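Local atomic coordinates of hypothetical protein (Bacteroides caccae, PDB entry 4M8R), a protein that is of unknown function but pairs an N-terminal immunoglobulin-like domain with a domain related to WD40 beta-propellers. Residues Val25-Gln39 / Val70-Tyr83. Sequence-based numbering, arbitrary orientation. Where two conformers were deposited one is given.
Sequences VKPGDIVHIYGDGFQ and VERHSNGMSIRMPY. With PO4 (phosphate ion), chain F.
His32 and Ser78, a non-hydrogen-bonded antiparallel pair, share a phosphate ion, probably from the crystallisation liquor: His32 NE2 donates to O2 at 2.7 Å, and Ser78 OG bonds O4 at 2.8 Å. The phosphorus lies in the imidazole plane, at its edge, while Ile30 CG2 sits over one ring face, offset toward the rim, and ND1 is hydrogen-bonded to Glu20. Two reciprocal pairs of backbone N-to-O bonds, Val31 with Ile79 and Ile33 with Met77 (2.8 to 2.9 Å), help set the register. On the side facing strands 43-50, 88-96 and 99-108, Val31 CG2 packs on Met81 SE (3.6 Å), and Met77 SE approaches Phe38 obliquely, 4.5 Å from the ring centroid, a Met-aromatic contact made by selenium, both being selenomethionines. Where the chain enters strand 30-36 and leaves 76-80, Gly28 N donates to Met81 O (163° at the hydrogen), and Pro27 CB rests over the Tyr83 ring, 19° off its normal, a CH-pi contact. A serine in place of Tyr83 would probably leave Pro27 without its aromatic platform and open a gap beside the 26-29 turn. Chi3 of -70° bends the otherwise extended Arg80 chain, setting its guanidinium plane 3.4 Å from Ile30 CD1; NH1 bonds Gly28 O weakly. The chemistry implies a two-faced sheet: an apolar side inside the sandwich, and a mixed one whose His32 and Ser78 can hold an anion, no physiological ligand implied.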
loop_
_atom_site.group_PDB
_atom_site.type_symbol
_atom_site.label_atom_id
_atom_site.label_comp_id
_atom_site.label_asym_id
_atom_site.label_seq_id
_atom_site.Cartn_x
_atom_site.Cartn_y
_atom_site.Cartn_z
ATOM N N VAL A 25 -32.557 -4.830 9.347
ATOM C CA VAL A 25 -33.137 -4.420 8.074
ATOM C C VAL A 25 -32.176 -4.781 6.948
ATOM O O VAL A 25 -31.000 -5.014 7.193
ATOM C CB VAL A 25 -33.457 -2.909 8.056
ATOM C CG1 VAL A 25 -34.496 -2.578 9.112
ATOM C CG2 VAL A 25 -32.207 -2.067 8.277
ATOM N N LYS A 26 -32.679 -4.843 5.721
ATOM C CA LYS A 26 -31.860 -5.247 4.575
ATOM C C LYS A 26 -31.534 -4.062 3.670
ATOM O O LYS A 26 -32.331 -3.136 3.544
ATOM C CB LYS A 26 -32.575 -6.331 3.766
ATOM C CG LYS A 26 -32.622 -7.684 4.465
ATOM C CD LYS A 26 -33.544 -8.668 3.755
ATOM C CE LYS A 26 -35.012 -8.317 3.966
ATOM N NZ LYS A 26 -35.915 -9.481 3.724
ATOM N N PRO A 27 -30.354 -4.087 3.033
ATOM C CA PRO A 27 -30.079 -3.126 1.981
ATOM C C PRO A 27 -31.193 -3.108 0.944
ATOM O O PRO A 27 -31.621 -4.167 0.495
ATOM C CB PRO A 27 -28.784 -3.653 1.362
ATOM C CG PRO A 27 -28.094 -4.324 2.488
ATOM C CD PRO A 27 -29.182 -4.923 3.337
ATOM N N GLY A 28 -31.659 -1.916 0.581
ATOM C CA GLY A 28 -32.780 -1.767 -0.350
ATOM C C GLY A 28 -34.133 -1.569 0.321
ATOM O O GLY A 28 -35.074 -1.116 -0.328
ATOM N N ASP A 29 -34.241 -1.935 1.601
ATOM C CA ASP A 29 -35.476 -1.757 2.369
ATOM C C ASP A 29 -35.768 -0.290 2.612
ATOM O O ASP A 29 -34.861 0.550 2.603
ATOM C CB ASP A 29 -35.385 -2.437 3.749
ATOM C CG ASP A 29 -35.586 -3.936 3.694
ATOM O OD1 ASP A 29 -35.874 -4.477 2.601
ATOM O OD2 ASP A 29 -35.483 -4.573 4.770
ATOM N N ILE A 30 -37.043 -0.002 2.845
ATOM C CA ILE A 30 -37.486 1.312 3.279
ATOM C C ILE A 30 -37.578 1.342 4.799
ATOM O O ILE A 30 -38.243 0.501 5.400
ATOM C CB ILE A 30 -38.883 1.637 2.716
ATOM C CG1 ILE A 30 -38.876 1.632 1.183
ATOM C CG2 ILE A 30 -39.374 2.981 3.241
ATOM C CD1 ILE A 30 -37.964 2.670 0.565
ATOM N N VAL A 31 -36.912 2.310 5.414
ATOM C CA VAL A 31 -37.025 2.553 6.849
ATOM C C VAL A 31 -37.819 3.837 7.076
ATOM O O VAL A 31 -37.656 4.809 6.340
ATOM C CB VAL A 31 -35.629 2.646 7.494
ATOM C CG1 VAL A 31 -35.674 3.334 8.853
ATOM C CG2 VAL A 31 -35.030 1.254 7.614
ATOM N N HIS A 32 -38.675 3.831 8.096
ATOM C CA HIS A 32 -39.588 4.940 8.352
ATOM C C HIS A 32 -39.193 5.729 9.577
ATOM O O HIS A 32 -38.859 5.160 10.616
ATOM C CB HIS A 32 -41.000 4.420 8.541
ATOM C CG HIS A 32 -41.497 3.635 7.375
ATOM N ND1 HIS A 32 -41.256 2.286 7.234
ATOM C CD2 HIS A 32 -42.191 4.011 6.277
ATOM C CE1 HIS A 32 -41.798 1.859 6.109
ATOM N NE2 HIS A 32 -42.372 2.886 5.509
ATOM N N ILE A 33 -39.249 7.047 9.437
ATOM C CA ILE A 33 -38.941 7.970 10.507
ATOM C C ILE A 33 -40.197 8.753 10.827
ATOM O O ILE A 33 -40.909 9.166 9.919
ATOM C CB ILE A 33 -37.843 8.946 10.066
ATOM C CG1 ILE A 33 -36.507 8.219 9.992
ATOM C CG2 ILE A 33 -37.747 10.123 11.027
ATOM C CD1 ILE A 33 -35.464 8.982 9.200
ATOM N N TYR A 34 -40.457 8.961 12.113
ATOM C CA TYR A 34 -41.638 9.696 12.552
ATOM C C TYR A 34 -41.267 10.787 13.547
ATOM O O TYR A 34 -40.173 10.784 14.101
ATOM C CB TYR A 34 -42.672 8.746 13.163
ATOM C CG TYR A 34 -42.191 7.987 14.374
ATOM C CD1 TYR A 34 -42.328 8.514 15.649
ATOM C CD2 TYR A 34 -41.609 6.731 14.241
ATOM C CE1 TYR A 34 -41.896 7.811 16.766
ATOM C CE2 TYR A 34 -41.173 6.021 15.344
ATOM C CZ TYR A 34 -41.321 6.562 16.609
ATOM O OH TYR A 34 -40.889 5.856 17.704
ATOM N N GLY A 35 -42.198 11.710 13.765
ATOM C CA GLY A 35 -42.012 12.814 14.702
ATOM C C GLY A 35 -42.797 14.050 14.298
ATOM O O GLY A 35 -43.394 14.085 13.229
ATOM N N ASP A 36 -42.804 15.056 15.167
ATOM C CA ASP A 36 -43.478 16.325 14.897
ATOM C C ASP A 36 -42.437 17.422 14.721
ATOM O O ASP A 36 -41.513 17.528 15.522
ATOM C CB ASP A 36 -44.419 16.685 16.051
ATOM C CG ASP A 36 -45.477 15.618 16.305
ATOM O OD1 ASP A 36 -45.953 14.994 15.330
ATOM O OD2 ASP A 36 -45.840 15.408 17.485
ATOM N N GLY A 37 -42.577 18.215 13.662
ATOM C CA GLY A 37 -41.714 19.378 13.443
ATOM C C GLY A 37 -40.689 19.260 12.324
ATOM O O GLY A 37 -39.756 20.055 12.260
ATOM N N PHE A 38 -40.854 18.290 11.430
ATOM C CA PHE A 38 -39.982 18.201 10.260
ATOM C C PHE A 38 -40.174 19.412 9.358
ATOM O O PHE A 38 -41.236 20.042 9.368
ATOM C CB PHE A 38 -40.234 16.910 9.485
ATOM C CG PHE A 38 -39.809 15.677 10.226
ATOM C CD1 PHE A 38 -38.495 15.231 10.163
ATOM C CD2 PHE A 38 -40.716 14.972 10.999
ATOM C CE1 PHE A 38 -38.102 14.097 10.851
ATOM C CE2 PHE A 38 -40.327 13.838 11.686
ATOM C CZ PHE A 38 -39.022 13.398 11.615
ATOM N N GLN A 39 -39.139 19.731 8.581
ATOM C CA GLN A 39 -39.135 20.927 7.743
ATOM C C GLN A 39 -38.606 20.623 6.349
ATOM O O GLN A 39 -37.841 19.678 6.162
ATOM C CB GLN A 39 -38.285 22.017 8.386
ATOM C CG GLN A 39 -38.731 22.397 9.789
ATOM C CD GLN A 39 -38.073 23.668 10.301
ATOM O OE1 GLN A 39 -37.237 24.269 9.628
ATOM N NE2 GLN A 39 -38.456 24.085 11.503
ATOM N N VAL A 70 -37.064 8.897 0.288
ATOM C CA VAL A 70 -38.035 8.430 -0.704
ATOM C C VAL A 70 -39.369 9.175 -0.589
ATOM O O VAL A 70 -39.927 9.588 -1.594
ATOM C CB VAL A 70 -38.270 6.906 -0.559
ATOM C CG1 VAL A 70 -39.320 6.408 -1.547
ATOM C CG2 VAL A 70 -36.958 6.160 -0.756
ATOM N N GLU A 71 -39.877 9.320 0.631
ATOM C CA GLU A 71 -41.130 10.031 0.899
ATOM C C GLU A 71 -40.873 11.058 1.976
ATOM O O GLU A 71 -39.995 10.878 2.815
ATOM C CB GLU A 71 -42.228 9.079 1.393
ATOM C CG GLU A 71 -42.627 7.979 0.417
ATOM C CD GLU A 71 -43.364 8.499 -0.805
ATOM O OE1 GLU A 71 -44.087 9.514 -0.686
ATOM O OE2 GLU A 71 -43.224 7.881 -1.885
ATOM N N ARG A 72 -41.659 12.125 1.969
ATOM C CA ARG A 72 -41.439 13.237 2.879
ATOM C C ARG A 72 -42.766 13.896 3.258
ATOM O O ARG A 72 -43.535 14.285 2.380
ATOM C CB ARG A 72 -40.505 14.248 2.210
ATOM C CG ARG A 72 -40.017 15.368 3.111
ATOM C CD ARG A 72 -39.416 16.487 2.280
ATOM N NE ARG A 72 -38.182 16.081 1.602
ATOM C CZ ARG A 72 -36.959 16.144 2.132
ATOM N NH1 ARG A 72 -36.774 16.585 3.377
ATOM N NH2 ARG A 72 -35.909 15.753 1.410
ATOM N N HIS A 73 -43.029 13.995 4.563
ATOM C CA HIS A 73 -44.163 14.763 5.094
ATOM C C HIS A 73 -43.711 15.537 6.336
ATOM O O HIS A 73 -42.549 15.460 6.743
ATOM C CB HIS A 73 -45.366 13.875 5.487
ATOM C CG HIS A 73 -45.284 12.457 5.008
ATOM N ND1 HIS A 73 -45.039 11.390 5.853
ATOM C CD2 HIS A 73 -45.436 11.930 3.772
ATOM C CE1 HIS A 73 -45.029 10.271 5.149
ATOM N NE2 HIS A 73 -45.265 10.571 3.884
ATOM N N SER A 74 -44.643 16.268 6.940
ATOM C CA SER A 74 -44.370 17.031 8.159
ATOM C C SER A 74 -44.355 16.144 9.401
ATOM O O SER A 74 -43.779 16.539 10.419
ATOM C CB SER A 74 -45.420 18.126 8.341
ATOM O OG SER A 74 -46.717 17.561 8.423
ATOM N N ASN A 75 -44.976 14.962 9.311
ATOM C CA ASN A 75 -45.021 14.017 10.431
ATOM C C ASN A 75 -43.989 12.889 10.327
ATOM O O ASN A 75 -43.863 12.074 11.232
ATOM C CB ASN A 75 -46.430 13.438 10.617
ATOM C CG ASN A 75 -47.038 12.922 9.327
ATOM O OD1 ASN A 75 -46.348 12.371 8.473
ATOM N ND2 ASN A 75 -48.346 13.098 9.188
ATOM N N GLY A 76 -43.240 12.845 9.226
ATOM C CA GLY A 76 -42.195 11.835 9.063
ATOM C C GLY A 76 -41.678 11.671 7.647
ATOM O O GLY A 76 -42.042 12.426 6.750
HETATM N N MSE A 77 -40.807 10.684 7.448
HETATM C CA MSE A 77 -40.163 10.476 6.150
HETATM C C MSE A 77 -39.766 9.041 5.963
HETATM O O MSE A 77 -39.567 8.318 6.931
HETATM C CB MSE A 77 -38.948 11.400 5.996
HETATM C CG MSE A 77 -38.218 11.743 7.298
HETATM SE SE MSE A 77 -37.315 13.499 7.123
HETATM C CE MSE A 77 -36.640 13.300 5.298
ATOM N N SER A 78 -39.675 8.620 4.705
ATOM C CA SER A 78 -39.202 7.287 4.341
ATOM C C SER A 78 -37.807 7.397 3.740
ATOM O O SER A 78 -37.573 8.237 2.871
ATOM C CB SER A 78 -40.137 6.645 3.314
ATOM O OG SER A 78 -41.474 6.616 3.776
ATOM N N ILE A 79 -36.886 6.553 4.197
ATOM C CA ILE A 79 -35.528 6.534 3.649
ATOM C C ILE A 79 -35.174 5.140 3.163
ATOM O O ILE A 79 -35.756 4.160 3.617
ATOM C CB ILE A 79 -34.484 7.005 4.681
ATOM C CG1 ILE A 79 -34.371 6.019 5.846
ATOM C CG2 ILE A 79 -34.853 8.388 5.188
ATOM C CD1 ILE A 79 -33.414 6.462 6.933
ATOM N N ARG A 80 -34.244 5.062 2.214
ATOM C CA ARG A 80 -33.809 3.778 1.674
ATOM C C ARG A 80 -32.478 3.382 2.300
ATOM O O ARG A 80 -31.591 4.211 2.424
ATOM C CB ARG A 80 -33.680 3.846 0.147
ATOM C CG ARG A 80 -33.654 2.475 -0.510
ATOM C CD ARG A 80 -33.765 2.552 -2.022
ATOM N NE ARG A 80 -35.092 2.984 -2.471
ATOM C CZ ARG A 80 -36.184 2.212 -2.510
ATOM N NH1 ARG A 80 -36.145 0.939 -2.115
ATOM N NH2 ARG A 80 -37.338 2.722 -2.943
HETATM N N MSE A 81 -32.351 2.123 2.704
HETATM C CA MSE A 81 -31.104 1.620 3.279
HETATM C C MSE A 81 -30.174 1.265 2.145
HETATM O O MSE A 81 -30.584 0.633 1.171
HETATM C CB MSE A 81 -31.358 0.398 4.166
HETATM C CG MSE A 81 -32.335 0.662 5.317
HETATM SE SE MSE A 81 -31.762 2.178 6.441
HETATM C CE MSE A 81 -30.056 1.458 7.089
ATOM N N PRO A 82 -28.901 1.680 2.244
ATOM C CA PRO A 82 -27.957 1.495 1.146
ATOM C C PRO A 82 -27.304 0.115 1.044
ATOM O O PRO A 82 -27.200 -0.615 2.034
ATOM C CB PRO A 82 -26.878 2.530 1.453
ATOM C CG PRO A 82 -26.879 2.631 2.935
ATOM C CD PRO A 82 -28.311 2.468 3.345
ATOM N N TYR A 83 -26.867 -0.205 -0.171
ATOM C CA TYR A 83 -26.014 -1.357 -0.442
ATOM C C TYR A 83 -24.551 -0.972 -0.252
ATOM O O TYR A 83 -24.244 0.181 0.040
ATOM C CB TYR A 83 -26.229 -1.846 -1.882
ATOM C CG TYR A 83 -27.574 -2.492 -2.124
ATOM C CD1 TYR A 83 -28.688 -1.726 -2.448
ATOM C CD2 TYR A 83 -27.726 -3.872 -2.036
ATOM C CE1 TYR A 83 -29.923 -2.318 -2.665
ATOM C CE2 TYR A 83 -28.949 -4.471 -2.258
ATOM C CZ TYR A 83 -30.046 -3.691 -2.574
ATOM O OH TYR A 83 -31.266 -4.300 -2.788
HETATM P P PO4 F . -43.732 3.632 2.258
HETATM O O1 PO4 F . -44.946 3.809 3.143
HETATM O O2 PO4 F . -42.812 2.591 2.852
HETATM O O3 PO4 F . -44.153 3.150 0.888
HETATM O O4 PO4 F . -43.014 4.960 2.143
#